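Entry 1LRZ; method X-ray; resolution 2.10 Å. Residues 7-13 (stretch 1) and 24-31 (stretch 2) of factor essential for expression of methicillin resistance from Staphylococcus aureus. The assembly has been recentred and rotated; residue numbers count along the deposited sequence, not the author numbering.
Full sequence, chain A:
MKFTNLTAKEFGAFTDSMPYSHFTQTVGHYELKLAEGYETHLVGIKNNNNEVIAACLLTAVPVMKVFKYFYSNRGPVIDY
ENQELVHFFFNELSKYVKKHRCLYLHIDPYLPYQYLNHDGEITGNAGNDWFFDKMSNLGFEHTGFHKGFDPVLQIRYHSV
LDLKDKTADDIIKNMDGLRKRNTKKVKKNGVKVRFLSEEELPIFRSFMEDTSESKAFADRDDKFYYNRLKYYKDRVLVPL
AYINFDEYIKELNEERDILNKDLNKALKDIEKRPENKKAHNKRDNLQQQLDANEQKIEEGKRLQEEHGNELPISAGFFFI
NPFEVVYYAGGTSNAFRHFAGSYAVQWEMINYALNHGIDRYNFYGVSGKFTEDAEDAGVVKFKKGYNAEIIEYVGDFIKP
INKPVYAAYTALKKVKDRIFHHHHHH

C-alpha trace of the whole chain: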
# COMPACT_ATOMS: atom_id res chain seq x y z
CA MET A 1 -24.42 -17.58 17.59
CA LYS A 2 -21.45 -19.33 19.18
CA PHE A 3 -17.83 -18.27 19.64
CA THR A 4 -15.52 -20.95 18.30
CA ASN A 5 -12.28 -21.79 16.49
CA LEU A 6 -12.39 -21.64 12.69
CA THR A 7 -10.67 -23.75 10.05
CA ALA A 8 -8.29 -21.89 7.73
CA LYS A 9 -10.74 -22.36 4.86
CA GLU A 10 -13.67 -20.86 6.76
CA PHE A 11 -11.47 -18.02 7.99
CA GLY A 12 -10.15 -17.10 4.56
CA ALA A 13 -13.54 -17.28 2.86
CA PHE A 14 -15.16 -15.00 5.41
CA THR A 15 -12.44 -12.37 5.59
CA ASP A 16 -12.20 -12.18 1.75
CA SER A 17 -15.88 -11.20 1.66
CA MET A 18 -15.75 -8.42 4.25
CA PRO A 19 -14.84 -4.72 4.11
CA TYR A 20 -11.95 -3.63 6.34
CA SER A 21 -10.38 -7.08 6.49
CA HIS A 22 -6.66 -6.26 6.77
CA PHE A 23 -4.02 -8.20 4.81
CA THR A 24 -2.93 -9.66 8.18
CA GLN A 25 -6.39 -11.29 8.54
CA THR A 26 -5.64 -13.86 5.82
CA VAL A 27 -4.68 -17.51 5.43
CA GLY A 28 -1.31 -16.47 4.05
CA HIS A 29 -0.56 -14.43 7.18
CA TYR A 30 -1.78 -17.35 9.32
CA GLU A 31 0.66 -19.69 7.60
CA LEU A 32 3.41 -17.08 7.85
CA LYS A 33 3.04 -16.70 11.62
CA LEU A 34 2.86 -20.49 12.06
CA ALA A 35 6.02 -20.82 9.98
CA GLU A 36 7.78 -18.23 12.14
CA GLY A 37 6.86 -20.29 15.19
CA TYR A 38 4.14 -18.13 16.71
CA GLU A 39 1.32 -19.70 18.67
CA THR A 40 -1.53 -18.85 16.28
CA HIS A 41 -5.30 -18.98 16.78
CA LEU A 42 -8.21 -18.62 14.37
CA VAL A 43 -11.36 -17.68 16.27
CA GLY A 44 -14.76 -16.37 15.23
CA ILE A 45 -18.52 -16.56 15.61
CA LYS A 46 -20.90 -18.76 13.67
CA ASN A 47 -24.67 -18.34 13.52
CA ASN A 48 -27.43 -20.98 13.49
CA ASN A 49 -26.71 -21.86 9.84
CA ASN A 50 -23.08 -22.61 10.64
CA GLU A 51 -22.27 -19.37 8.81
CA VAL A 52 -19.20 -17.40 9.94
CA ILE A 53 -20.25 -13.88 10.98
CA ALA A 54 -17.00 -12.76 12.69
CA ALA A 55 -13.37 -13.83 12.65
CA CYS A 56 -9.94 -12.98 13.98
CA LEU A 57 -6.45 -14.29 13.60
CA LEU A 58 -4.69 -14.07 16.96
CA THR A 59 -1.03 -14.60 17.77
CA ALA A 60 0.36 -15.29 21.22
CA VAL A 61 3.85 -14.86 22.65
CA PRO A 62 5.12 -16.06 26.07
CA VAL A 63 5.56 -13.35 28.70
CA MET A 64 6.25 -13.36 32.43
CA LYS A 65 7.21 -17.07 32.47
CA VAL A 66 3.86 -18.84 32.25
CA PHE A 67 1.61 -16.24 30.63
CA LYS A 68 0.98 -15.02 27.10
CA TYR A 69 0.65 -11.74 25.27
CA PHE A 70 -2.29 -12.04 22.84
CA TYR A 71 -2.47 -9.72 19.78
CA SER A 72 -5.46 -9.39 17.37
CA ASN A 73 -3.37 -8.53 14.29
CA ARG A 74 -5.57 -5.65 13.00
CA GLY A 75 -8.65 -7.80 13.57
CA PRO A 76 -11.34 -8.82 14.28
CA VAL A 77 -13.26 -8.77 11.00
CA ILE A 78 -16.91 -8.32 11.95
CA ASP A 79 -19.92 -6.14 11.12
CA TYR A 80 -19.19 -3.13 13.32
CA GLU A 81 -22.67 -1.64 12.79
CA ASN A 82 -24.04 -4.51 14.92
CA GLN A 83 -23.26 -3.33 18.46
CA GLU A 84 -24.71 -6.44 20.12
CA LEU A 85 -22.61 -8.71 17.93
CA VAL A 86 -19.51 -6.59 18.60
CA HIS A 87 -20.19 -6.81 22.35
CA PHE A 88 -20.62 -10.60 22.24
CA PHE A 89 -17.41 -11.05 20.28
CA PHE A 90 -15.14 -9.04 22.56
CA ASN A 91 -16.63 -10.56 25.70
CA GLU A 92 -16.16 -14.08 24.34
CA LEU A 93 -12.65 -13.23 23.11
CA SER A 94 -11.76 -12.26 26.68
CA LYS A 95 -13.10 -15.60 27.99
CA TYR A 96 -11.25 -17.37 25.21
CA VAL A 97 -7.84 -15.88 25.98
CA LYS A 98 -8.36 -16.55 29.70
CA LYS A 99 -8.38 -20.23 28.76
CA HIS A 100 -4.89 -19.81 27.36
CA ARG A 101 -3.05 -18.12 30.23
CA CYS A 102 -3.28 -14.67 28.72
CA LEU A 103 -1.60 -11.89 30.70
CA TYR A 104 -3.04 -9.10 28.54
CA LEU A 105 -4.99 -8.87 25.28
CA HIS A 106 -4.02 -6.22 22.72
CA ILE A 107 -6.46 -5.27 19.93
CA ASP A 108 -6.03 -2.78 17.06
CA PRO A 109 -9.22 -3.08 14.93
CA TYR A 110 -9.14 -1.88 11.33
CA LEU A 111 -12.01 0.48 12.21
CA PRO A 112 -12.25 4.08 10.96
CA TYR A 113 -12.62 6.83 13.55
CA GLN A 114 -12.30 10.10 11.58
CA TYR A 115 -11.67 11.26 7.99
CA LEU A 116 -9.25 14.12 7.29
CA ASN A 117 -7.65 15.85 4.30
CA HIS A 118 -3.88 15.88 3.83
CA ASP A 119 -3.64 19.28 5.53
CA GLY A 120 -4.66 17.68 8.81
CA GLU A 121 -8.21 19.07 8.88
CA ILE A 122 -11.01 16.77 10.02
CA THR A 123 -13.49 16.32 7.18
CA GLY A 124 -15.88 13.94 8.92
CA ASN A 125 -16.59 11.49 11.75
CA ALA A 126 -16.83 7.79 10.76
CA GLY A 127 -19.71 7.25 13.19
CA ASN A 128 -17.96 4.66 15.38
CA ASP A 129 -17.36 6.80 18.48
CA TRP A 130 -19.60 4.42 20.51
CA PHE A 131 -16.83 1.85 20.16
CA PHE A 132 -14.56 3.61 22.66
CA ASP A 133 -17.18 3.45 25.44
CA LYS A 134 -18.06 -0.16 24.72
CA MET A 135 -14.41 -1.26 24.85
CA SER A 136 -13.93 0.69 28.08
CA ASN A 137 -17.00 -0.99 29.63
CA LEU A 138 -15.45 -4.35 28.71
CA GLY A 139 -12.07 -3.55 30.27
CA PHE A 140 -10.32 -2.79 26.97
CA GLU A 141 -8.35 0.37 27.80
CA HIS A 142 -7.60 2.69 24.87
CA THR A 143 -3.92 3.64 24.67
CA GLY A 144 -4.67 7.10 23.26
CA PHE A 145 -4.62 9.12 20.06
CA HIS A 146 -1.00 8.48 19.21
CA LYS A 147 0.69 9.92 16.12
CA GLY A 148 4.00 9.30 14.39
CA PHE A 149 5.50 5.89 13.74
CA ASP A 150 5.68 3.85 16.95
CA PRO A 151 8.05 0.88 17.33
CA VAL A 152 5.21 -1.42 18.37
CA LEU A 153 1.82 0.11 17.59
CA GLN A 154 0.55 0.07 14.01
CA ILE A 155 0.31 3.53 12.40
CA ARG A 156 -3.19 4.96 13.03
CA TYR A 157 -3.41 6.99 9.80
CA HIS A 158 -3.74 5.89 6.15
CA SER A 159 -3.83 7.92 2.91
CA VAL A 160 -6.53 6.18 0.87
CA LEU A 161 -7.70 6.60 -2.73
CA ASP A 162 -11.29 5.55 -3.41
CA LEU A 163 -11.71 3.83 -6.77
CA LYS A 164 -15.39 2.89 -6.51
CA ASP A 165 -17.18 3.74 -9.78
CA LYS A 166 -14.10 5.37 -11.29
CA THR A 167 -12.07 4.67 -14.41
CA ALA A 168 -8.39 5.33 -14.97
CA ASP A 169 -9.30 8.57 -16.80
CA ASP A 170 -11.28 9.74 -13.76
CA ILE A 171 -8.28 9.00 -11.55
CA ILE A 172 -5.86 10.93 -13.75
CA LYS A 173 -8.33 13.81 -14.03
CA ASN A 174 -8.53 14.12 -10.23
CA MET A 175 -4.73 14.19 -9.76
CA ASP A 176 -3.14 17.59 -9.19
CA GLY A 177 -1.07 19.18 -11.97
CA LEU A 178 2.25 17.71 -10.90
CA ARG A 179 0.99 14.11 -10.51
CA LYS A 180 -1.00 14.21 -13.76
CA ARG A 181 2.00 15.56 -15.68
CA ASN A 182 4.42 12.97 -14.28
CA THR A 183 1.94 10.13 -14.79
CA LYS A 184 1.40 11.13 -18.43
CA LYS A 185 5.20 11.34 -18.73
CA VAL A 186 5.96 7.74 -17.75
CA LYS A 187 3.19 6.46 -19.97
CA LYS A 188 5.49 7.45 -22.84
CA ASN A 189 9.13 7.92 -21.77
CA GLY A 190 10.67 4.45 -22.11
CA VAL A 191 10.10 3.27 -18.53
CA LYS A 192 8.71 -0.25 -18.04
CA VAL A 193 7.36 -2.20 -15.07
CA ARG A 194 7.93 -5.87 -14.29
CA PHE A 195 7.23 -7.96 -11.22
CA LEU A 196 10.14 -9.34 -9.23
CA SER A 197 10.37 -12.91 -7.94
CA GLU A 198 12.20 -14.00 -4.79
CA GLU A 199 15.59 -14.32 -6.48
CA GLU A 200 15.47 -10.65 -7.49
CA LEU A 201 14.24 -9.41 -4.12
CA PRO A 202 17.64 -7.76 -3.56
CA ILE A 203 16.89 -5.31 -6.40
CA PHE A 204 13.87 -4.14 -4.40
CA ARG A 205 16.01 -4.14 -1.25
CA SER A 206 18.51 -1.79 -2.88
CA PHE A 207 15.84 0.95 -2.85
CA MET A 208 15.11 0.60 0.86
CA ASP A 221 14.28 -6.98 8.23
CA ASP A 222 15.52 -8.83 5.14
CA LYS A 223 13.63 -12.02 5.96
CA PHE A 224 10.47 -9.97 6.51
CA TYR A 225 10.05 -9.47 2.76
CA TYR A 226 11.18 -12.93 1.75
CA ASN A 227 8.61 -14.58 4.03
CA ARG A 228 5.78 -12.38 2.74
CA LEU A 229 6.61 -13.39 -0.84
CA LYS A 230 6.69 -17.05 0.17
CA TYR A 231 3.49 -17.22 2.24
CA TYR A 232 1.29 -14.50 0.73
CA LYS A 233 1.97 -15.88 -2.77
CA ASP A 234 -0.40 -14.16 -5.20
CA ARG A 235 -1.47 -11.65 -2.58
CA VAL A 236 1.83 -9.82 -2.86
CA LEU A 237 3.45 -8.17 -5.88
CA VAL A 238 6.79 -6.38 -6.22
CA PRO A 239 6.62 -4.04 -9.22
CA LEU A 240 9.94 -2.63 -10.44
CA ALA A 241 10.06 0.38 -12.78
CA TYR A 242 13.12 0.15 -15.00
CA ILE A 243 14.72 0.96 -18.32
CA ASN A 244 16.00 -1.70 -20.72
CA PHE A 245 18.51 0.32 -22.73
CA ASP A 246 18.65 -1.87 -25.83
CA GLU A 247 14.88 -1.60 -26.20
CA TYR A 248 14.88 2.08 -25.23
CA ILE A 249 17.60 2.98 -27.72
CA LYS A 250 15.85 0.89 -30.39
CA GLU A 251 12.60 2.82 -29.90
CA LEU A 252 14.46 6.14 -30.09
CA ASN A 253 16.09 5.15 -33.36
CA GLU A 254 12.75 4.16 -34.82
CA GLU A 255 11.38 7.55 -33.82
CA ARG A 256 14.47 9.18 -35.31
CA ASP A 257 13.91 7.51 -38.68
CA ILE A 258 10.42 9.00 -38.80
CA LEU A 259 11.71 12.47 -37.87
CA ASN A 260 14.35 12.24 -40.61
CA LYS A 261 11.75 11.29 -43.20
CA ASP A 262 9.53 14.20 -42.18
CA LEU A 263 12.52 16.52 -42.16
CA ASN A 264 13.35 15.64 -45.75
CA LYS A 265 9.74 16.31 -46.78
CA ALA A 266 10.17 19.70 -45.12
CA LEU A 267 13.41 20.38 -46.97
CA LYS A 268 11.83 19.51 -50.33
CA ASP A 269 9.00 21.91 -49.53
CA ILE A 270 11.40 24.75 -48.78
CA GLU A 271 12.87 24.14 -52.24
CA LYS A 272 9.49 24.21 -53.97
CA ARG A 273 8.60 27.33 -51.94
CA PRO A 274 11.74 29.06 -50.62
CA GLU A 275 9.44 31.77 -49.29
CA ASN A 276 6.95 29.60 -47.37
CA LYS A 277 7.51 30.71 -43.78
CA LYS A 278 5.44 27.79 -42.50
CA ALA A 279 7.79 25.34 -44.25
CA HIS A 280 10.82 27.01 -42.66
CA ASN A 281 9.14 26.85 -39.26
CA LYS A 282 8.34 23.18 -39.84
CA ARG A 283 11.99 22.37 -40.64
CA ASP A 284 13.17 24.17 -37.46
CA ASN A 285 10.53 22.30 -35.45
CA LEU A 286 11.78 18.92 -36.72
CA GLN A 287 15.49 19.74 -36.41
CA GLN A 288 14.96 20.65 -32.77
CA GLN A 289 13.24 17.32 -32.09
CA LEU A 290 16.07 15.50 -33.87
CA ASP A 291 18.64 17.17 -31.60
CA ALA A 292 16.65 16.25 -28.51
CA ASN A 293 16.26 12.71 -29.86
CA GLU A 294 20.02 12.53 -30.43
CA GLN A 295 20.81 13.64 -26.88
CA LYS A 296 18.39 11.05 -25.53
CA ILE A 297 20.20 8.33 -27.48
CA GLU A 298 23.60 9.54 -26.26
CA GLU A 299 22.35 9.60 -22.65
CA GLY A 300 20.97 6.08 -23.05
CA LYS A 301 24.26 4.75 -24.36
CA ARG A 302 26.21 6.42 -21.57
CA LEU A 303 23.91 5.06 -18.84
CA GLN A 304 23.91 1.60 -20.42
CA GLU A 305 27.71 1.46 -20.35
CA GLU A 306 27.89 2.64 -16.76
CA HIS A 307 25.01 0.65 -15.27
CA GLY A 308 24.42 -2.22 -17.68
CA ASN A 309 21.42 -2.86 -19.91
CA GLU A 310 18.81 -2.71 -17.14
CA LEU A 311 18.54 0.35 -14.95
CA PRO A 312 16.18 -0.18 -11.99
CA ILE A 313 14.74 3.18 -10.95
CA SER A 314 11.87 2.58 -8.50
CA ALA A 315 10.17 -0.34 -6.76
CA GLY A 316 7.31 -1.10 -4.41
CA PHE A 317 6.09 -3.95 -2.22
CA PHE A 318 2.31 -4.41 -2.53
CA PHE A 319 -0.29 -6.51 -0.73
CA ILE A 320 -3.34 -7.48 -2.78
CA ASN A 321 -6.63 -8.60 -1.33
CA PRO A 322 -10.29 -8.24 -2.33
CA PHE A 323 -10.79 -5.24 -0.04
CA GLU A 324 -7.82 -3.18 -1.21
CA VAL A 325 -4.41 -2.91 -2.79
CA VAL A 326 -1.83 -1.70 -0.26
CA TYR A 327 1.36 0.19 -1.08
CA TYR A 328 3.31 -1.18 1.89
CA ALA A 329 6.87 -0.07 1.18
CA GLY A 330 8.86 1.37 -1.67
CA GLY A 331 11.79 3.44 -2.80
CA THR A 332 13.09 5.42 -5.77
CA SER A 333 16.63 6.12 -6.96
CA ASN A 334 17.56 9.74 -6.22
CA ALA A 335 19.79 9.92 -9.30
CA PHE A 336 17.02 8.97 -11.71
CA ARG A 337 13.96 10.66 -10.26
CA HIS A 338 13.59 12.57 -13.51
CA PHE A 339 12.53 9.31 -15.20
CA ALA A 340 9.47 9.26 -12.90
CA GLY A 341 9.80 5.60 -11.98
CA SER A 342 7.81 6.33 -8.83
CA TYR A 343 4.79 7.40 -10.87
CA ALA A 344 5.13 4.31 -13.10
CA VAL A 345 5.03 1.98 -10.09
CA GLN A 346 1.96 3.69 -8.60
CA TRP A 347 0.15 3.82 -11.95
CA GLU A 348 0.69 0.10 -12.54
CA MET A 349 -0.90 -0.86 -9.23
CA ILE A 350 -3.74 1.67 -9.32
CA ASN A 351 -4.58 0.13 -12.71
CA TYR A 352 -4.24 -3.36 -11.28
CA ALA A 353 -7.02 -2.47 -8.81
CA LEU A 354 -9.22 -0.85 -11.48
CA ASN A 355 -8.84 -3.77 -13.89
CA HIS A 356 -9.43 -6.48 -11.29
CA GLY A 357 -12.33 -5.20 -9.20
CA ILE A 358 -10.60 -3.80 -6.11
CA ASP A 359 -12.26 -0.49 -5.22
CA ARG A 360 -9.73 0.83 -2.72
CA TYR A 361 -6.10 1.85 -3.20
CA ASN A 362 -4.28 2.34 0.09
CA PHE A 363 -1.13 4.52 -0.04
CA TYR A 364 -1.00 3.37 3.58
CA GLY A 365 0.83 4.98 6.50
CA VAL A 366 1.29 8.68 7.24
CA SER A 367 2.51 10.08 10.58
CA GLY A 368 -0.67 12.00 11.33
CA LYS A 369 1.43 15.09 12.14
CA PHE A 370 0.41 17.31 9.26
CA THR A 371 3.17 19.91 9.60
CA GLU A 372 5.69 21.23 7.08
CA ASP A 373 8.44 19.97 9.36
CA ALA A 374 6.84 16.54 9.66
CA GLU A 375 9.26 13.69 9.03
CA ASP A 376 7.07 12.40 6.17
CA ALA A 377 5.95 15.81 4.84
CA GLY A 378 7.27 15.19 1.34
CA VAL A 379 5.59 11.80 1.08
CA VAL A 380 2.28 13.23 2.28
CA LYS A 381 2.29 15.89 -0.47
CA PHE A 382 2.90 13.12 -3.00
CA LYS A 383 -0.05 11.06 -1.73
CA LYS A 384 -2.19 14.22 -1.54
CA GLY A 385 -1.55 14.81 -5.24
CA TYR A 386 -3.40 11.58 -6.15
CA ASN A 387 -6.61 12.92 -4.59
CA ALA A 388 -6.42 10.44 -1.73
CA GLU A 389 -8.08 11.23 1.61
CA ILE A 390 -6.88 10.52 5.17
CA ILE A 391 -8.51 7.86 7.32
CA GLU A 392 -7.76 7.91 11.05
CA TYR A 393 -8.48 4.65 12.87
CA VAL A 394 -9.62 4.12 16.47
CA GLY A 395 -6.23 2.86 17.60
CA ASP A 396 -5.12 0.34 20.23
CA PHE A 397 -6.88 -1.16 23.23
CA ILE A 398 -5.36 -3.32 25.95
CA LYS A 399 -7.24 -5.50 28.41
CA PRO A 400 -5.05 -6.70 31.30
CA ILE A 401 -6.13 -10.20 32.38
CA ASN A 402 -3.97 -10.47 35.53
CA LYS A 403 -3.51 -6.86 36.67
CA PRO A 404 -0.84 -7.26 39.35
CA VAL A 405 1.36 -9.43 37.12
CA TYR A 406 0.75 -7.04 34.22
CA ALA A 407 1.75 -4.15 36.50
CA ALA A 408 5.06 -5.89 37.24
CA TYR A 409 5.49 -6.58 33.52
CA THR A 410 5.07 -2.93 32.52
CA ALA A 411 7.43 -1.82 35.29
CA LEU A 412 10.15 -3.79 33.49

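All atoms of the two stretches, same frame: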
# COMPACT_ATOMS: atom_id res chain seq x y z
N THR A 7 -11.66 -23.06 10.87
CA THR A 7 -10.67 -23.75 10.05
C THR A 7 -10.10 -22.65 9.16
O THR A 7 -10.72 -21.60 8.99
CB THR A 7 -11.32 -24.80 9.14
OG1 THR A 7 -12.16 -24.14 8.19
CG2 THR A 7 -12.17 -25.77 9.99
N ALA A 8 -8.92 -22.88 8.59
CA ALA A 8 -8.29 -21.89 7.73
C ALA A 8 -9.19 -21.55 6.54
O ALA A 8 -9.27 -20.39 6.12
CB ALA A 8 -6.93 -22.40 7.24
N LYS A 9 -9.86 -22.56 6.00
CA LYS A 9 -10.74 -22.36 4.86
C LYS A 9 -11.90 -21.43 5.21
O LYS A 9 -12.19 -20.48 4.49
CB LYS A 9 -11.26 -23.72 4.37
CG LYS A 9 -12.18 -23.65 3.17
CD LYS A 9 -12.77 -25.02 2.85
CE LYS A 9 -13.90 -24.93 1.83
NZ LYS A 9 -14.55 -26.26 1.65
N GLU A 10 -12.56 -21.70 6.33
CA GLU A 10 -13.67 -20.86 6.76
C GLU A 10 -13.20 -19.44 7.00
O GLU A 10 -13.87 -18.49 6.63
CB GLU A 10 -14.27 -21.37 8.08
CG GLU A 10 -14.70 -22.81 8.09
CD GLU A 10 -15.25 -23.22 9.43
OE1 GLU A 10 -14.61 -22.91 10.46
OE2 GLU A 10 -16.33 -23.85 9.47
N PHE A 11 -12.05 -19.31 7.66
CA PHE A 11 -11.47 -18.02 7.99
C PHE A 11 -11.22 -17.20 6.74
O PHE A 11 -11.69 -16.08 6.62
CB PHE A 11 -10.14 -18.22 8.72
CG PHE A 11 -9.48 -16.93 9.11
CD1 PHE A 11 -10.01 -16.15 10.13
CD2 PHE A 11 -8.32 -16.51 8.47
CE1 PHE A 11 -9.40 -14.95 10.51
CE2 PHE A 11 -7.69 -15.32 8.84
CZ PHE A 11 -8.23 -14.54 9.86
N GLY A 12 -10.47 -17.78 5.80
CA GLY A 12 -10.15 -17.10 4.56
C GLY A 12 -11.36 -16.67 3.74
O GLY A 12 -11.40 -15.55 3.20
N ALA A 13 -12.34 -17.57 3.63
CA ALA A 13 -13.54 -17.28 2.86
C ALA A 13 -14.30 -16.11 3.45
O ALA A 13 -14.77 -15.21 2.72
CB ALA A 13 -14.45 -18.52 2.81
N THR A 24 -3.43 -8.78 7.11
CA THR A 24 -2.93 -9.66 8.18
C THR A 24 -4.03 -10.64 8.63
O THR A 24 -3.77 -11.58 9.38
CB THR A 24 -2.46 -8.86 9.41
OG1 THR A 24 -3.43 -7.84 9.70
CG2 THR A 24 -1.09 -8.21 9.15
N GLN A 25 -5.27 -10.41 8.19
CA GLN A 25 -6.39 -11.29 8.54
C GLN A 25 -6.63 -12.22 7.35
O GLN A 25 -7.73 -12.27 6.79
CB GLN A 25 -7.66 -10.47 8.85
CG GLN A 25 -7.57 -9.67 10.16
CD GLN A 25 -7.38 -10.57 11.40
OE1 GLN A 25 -6.56 -10.28 12.28
NE2 GLN A 25 -8.14 -11.64 11.46
N THR A 26 -5.59 -12.96 6.97
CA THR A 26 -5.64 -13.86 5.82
C THR A 26 -4.99 -15.21 6.13
O THR A 26 -4.24 -15.36 7.09
CB THR A 26 -4.87 -13.27 4.62
OG1 THR A 26 -3.50 -13.08 4.99
CG2 THR A 26 -5.46 -11.93 4.19
N VAL A 27 -5.26 -16.19 5.27
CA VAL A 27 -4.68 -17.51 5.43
C VAL A 27 -3.17 -17.43 5.24
O VAL A 27 -2.41 -18.09 5.97
CB VAL A 27 -5.30 -18.48 4.41
CG1 VAL A 27 -4.56 -19.82 4.43
CG2 VAL A 27 -6.76 -18.68 4.74
N GLY A 28 -2.73 -16.62 4.28
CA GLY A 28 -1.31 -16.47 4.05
C GLY A 28 -0.59 -15.92 5.28
O GLY A 28 0.53 -16.34 5.59
N HIS A 29 -1.21 -14.98 5.99
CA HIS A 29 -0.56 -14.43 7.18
C HIS A 29 -0.57 -15.48 8.29
O HIS A 29 0.38 -15.57 9.07
CB HIS A 29 -1.26 -13.15 7.65
CG HIS A 29 -0.47 -12.37 8.66
ND1 HIS A 29 -0.83 -12.26 9.98
CD2 HIS A 29 0.67 -11.65 8.52
CE1 HIS A 29 0.04 -11.51 10.62
NE2 HIS A 29 0.97 -11.13 9.76
N TYR A 30 -1.64 -16.27 8.34
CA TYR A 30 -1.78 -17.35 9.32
C TYR A 30 -0.63 -18.34 9.15
O TYR A 30 0.02 -18.72 10.12
CB TYR A 30 -3.11 -18.09 9.10
CG TYR A 30 -3.28 -19.37 9.90
CD1 TYR A 30 -3.35 -19.34 11.29
CD2 TYR A 30 -3.42 -20.60 9.26
CE1 TYR A 30 -3.56 -20.50 12.03
CE2 TYR A 30 -3.64 -21.78 9.99
CZ TYR A 30 -3.71 -21.72 11.38
OH TYR A 30 -3.94 -22.87 12.11
N GLU A 31 -0.40 -18.75 7.90
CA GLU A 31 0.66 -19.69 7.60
C GLU A 31 2.03 -19.08 7.86
O GLU A 31 2.96 -19.76 8.30
CB GLU A 31 0.54 -20.17 6.15
CG GLU A 31 -0.81 -20.81 5.89
CD GLU A 31 -0.87 -21.54 4.57
OE1 GLU A 31 -0.03 -21.24 3.69
OE2 GLU A 31 -1.76 -22.41 4.39

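This is a small, apolar contact between the first turns of two helices, held by shape rather than by hydrogen bonds, in which a glycine lets a valine methyl settle against helix backbone while a phenylalanine fills the space beside it.

The helix that begins at A8 and the one that begins at V27 both run on beyond these stretches. Their directions differ by 135°, so they cross obliquely in a broadly antiparallel sense, and their axes come no nearer than 10.3 Å. The backbones nonetheless approach closely at one point, where G12 CA lies 5.6 Å from V27 CA. The area buried, 281 Å² over both sides, is modest and comes from few residues.

Each helix start is stabilised within its own stretch. T7 and T26 occupy the N-cap positions, both with chi1 in the p well, and each side chain accepts a hydrogen bond from the backbone amide three residues on: E10 N to T7 OG1 and H29 N to T26 OG1, both 3.1 Å. Amides in a first turn have no preceding helical carbonyl to bond to, and the threonine oxygen supplies an acceptor. At T7 the arrangement is reciprocal, because E10 OE1 accepts from T7 N at 3.0 Å, making a capping box. The regular helical bonds follow, such as F11 N to T7 O at 3.0 Å and Y30 N to T26 O at 3.0 Å. T7 points away from the partner stretch and takes no part in the contact; T26 also points its side chain away, but its backbone still meets the F11 ring.

The tightest fit centres on V27. Its CG2 sits 3.3 Å from A8 O and 3.7 Å from G12 CA, so one methyl rests on the helix backbone. That carbonyl is already engaged, accepting from G12 N at 2.9 Å, and the methyl meets it by packing alone. Glycine is what makes room: a CB in ideal geometry on G12 would stand 2.8 Å from V27 CG2, a clash. The rule here is local, with the missing side chain placed exactly where the backbones are nearest.

A8 points toward the second stretch and adds a looser apolar patch. Its CB is 4.3 Å from Y30 CE2 and 4.5 Å from V27 CG2; residues 27 and 30 lie nearly one turn apart, so both can reach the same small methyl. Y30 also points toward its partner.

F11 has the largest covered area of any residue here, 81 Å². It is buried, its CA-to-CB bond points toward the second stretch, and with chi1 at t its ring reaches the segment leading into the second helix. The ring presents its edge there, with F11 CE2 3.7 Å from T26 N, and Q25 also packs along that edge. The spacing of A8, F11 and G12 puts the contacting residues along one side of the helix, while K9 and A13 point away.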